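Long-range contact in transcription factor tau subunit sfc1 (Schizosaccharomyces pombe, PDB 4BJJ), which serves within the tauA domain of TFIIIC, which binds boxA promoter sites of tRNA and similar genes and helps recruit RNA polymerase III: residues A52-L56 with P67-V72. The protein carries 3 engineered substitutions. Numbering follows the deposited sequence.
Sequences ALLEL and PVQARV
Where antiparallel strands part, unpaired peptide groups can be satisfied by water, as in sfc1's Sfc7-interacting domain. Extended loop 52-54 leads into strand 55-56, which forms a beta hairpin, closed by a long loop, with strand 68-73, interrupted at A70. L56 and V68 make a hydrogen-bonded pair (L56 N to V68 O 2.7 Å, V68 N to L56 O 2.9 Å); E55 faces Q69 as a non-hydrogen-bonded pair, CA to CA 4.4 Å. A70 N donates to L54 O (2.9 Å), but the reciprocal link runs through a water 3.1 Å from L54 N and 2.5 Å from A70 O. Beyond it A52 O lies 3.7 Å from V72 CG2 and A52 CB 3.9 Å from V72 CG1. L54 and L56, both t with chi2 p, project into the fold against I16 and H18, V68 (t) sharing the L56 face. On the E55-Q69 face, E55 is t, t; Q69 (m, chi2 near -94°) folds back, its OE1 3.3 Å from L53 CG. E55 OE1 and Q69 NE2, 3.0 Å apart, are too poorly angled to hydrogen-bond. Three backbone bonds thus fix the register, water spans the widening gap, and buried L54 and L56 pack the hairpin against strand 12-18.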
loop_
_atom_site.group_PDB
_atom_site.type_symbol
_atom_site.label_atom_id
_atom_site.label_comp_id
_atom_site.label_asym_id
_atom_site.label_seq_id
_atom_site.Cartn_x
_atom_site.Cartn_y
_atom_site.Cartn_z
ATOM N N ALA A 52 11.009 0.355 14.095
ATOM C CA ALA A 52 10.232 1.262 13.260
ATOM C C ALA A 52 9.184 2.010 14.063
ATOM O O ALA A 52 8.530 1.456 14.920
ATOM C CB ALA A 52 9.574 0.494 12.133
ATOM N N LEU A 53 9.013 3.273 13.731
ATOM C CA LEU A 53 8.269 4.195 14.561
ATOM C C LEU A 53 7.847 5.385 13.693
ATOM O O LEU A 53 8.611 5.884 12.888
ATOM C CB LEU A 53 9.176 4.668 15.724
ATOM C CG LEU A 53 8.541 5.541 16.795
ATOM C CD1 LEU A 53 9.216 5.319 18.115
ATOM C CD2 LEU A 53 8.603 7.012 16.423
ATOM N N LEU A 54 6.634 5.861 13.888
ATOM C CA LEU A 54 6.190 7.061 13.216
ATOM C C LEU A 54 5.025 7.652 13.993
ATOM O O LEU A 54 4.159 6.940 14.489
ATOM C CB LEU A 54 5.795 6.732 11.778
ATOM C CG LEU A 54 5.416 7.854 10.823
ATOM C CD1 LEU A 54 6.545 8.822 10.601
ATOM C CD2 LEU A 54 4.985 7.235 9.490
ATOM N N GLU A 55 5.004 8.970 14.071
ATOM C CA GLU A 55 4.025 9.681 14.864
ATOM C C GLU A 55 3.148 10.609 13.991
ATOM O O GLU A 55 3.637 11.252 13.072
ATOM C CB GLU A 55 4.779 10.481 15.916
ATOM C CG GLU A 55 3.952 10.918 17.086
ATOM C CD GLU A 55 4.797 11.553 18.156
ATOM O OE1 GLU A 55 5.329 10.801 18.991
ATOM O OE2 GLU A 55 4.933 12.796 18.156
ATOM N N LEU A 56 1.850 10.646 14.281
ATOM C CA LEU A 56 0.905 11.446 13.515
ATOM C C LEU A 56 0.292 12.548 14.368
ATOM O O LEU A 56 -0.195 12.320 15.490
ATOM C CB LEU A 56 -0.208 10.561 12.951
ATOM C CG LEU A 56 -1.322 11.263 12.157
ATOM C CD1 LEU A 56 -0.830 11.754 10.811
ATOM C CD2 LEU A 56 -2.480 10.320 11.978
ATOM N N PRO A 67 -0.968 13.687 19.763
ATOM C CA PRO A 67 -0.214 12.925 18.752
ATOM C C PRO A 67 -0.237 11.400 18.968
ATOM O O PRO A 67 -0.224 10.915 20.086
ATOM C CB PRO A 67 1.215 13.432 18.910
ATOM C CG PRO A 67 1.087 14.768 19.516
ATOM C CD PRO A 67 -0.155 14.743 20.377
ATOM N N VAL A 68 -0.276 10.649 17.876
ATOM C CA VAL A 68 -0.496 9.214 17.933
ATOM C C VAL A 68 0.642 8.485 17.233
ATOM O O VAL A 68 1.077 8.896 16.164
ATOM C CB VAL A 68 -1.874 8.869 17.247
ATOM C CG1 VAL A 68 -1.961 7.426 16.841
ATOM C CG2 VAL A 68 -3.007 9.209 18.173
ATOM N N GLN A 69 1.082 7.380 17.821
ATOM C CA GLN A 69 2.071 6.502 17.207
ATOM C C GLN A 69 1.407 5.442 16.329
ATOM O O GLN A 69 0.380 4.881 16.698
ATOM C CB GLN A 69 2.870 5.807 18.297
ATOM C CG GLN A 69 3.607 6.759 19.238
ATOM C CD GLN A 69 5.036 7.037 18.835
ATOM O OE1 GLN A 69 5.527 6.533 17.831
ATOM N NE2 GLN A 69 5.717 7.844 19.629
ATOM N N ALA A 70 1.986 5.175 15.160
ATOM C CA ALA A 70 1.493 4.125 14.286
ATOM C C ALA A 70 1.712 2.761 14.880
ATOM O O ALA A 70 2.709 2.525 15.543
ATOM C CB ALA A 70 2.198 4.164 12.952
ATOM N N ARG A 71 0.793 1.859 14.576
ATOM C CA ARG A 71 1.023 0.447 14.700
ATOM C C ARG A 71 1.763 0.012 13.444
ATOM O O ARG A 71 1.348 0.311 12.337
ATOM C CB ARG A 71 -0.299 -0.303 14.848
ATOM C CG ARG A 71 -0.995 -0.032 16.175
ATOM C CD ARG A 71 -1.910 -1.173 16.550
ATOM N NE ARG A 71 -1.190 -2.246 17.234
ATOM C CZ ARG A 71 -1.693 -3.456 17.462
ATOM N NH1 ARG A 71 -2.918 -3.760 17.043
ATOM N NH2 ARG A 71 -0.969 -4.371 18.093
ATOM N N VAL A 72 2.880 -0.681 13.632
ATOM C CA VAL A 72 3.720 -1.089 12.528
ATOM C C VAL A 72 3.560 -2.586 12.316
ATOM O O VAL A 72 3.621 -3.364 13.271
ATOM C CB VAL A 72 5.173 -0.786 12.824
ATOM C CG1 VAL A 72 6.049 -1.137 11.627
ATOM C CG2 VAL A 72 5.313 0.655 13.208
HETATM O O HOH W 1 4.782 3.867 15.466
#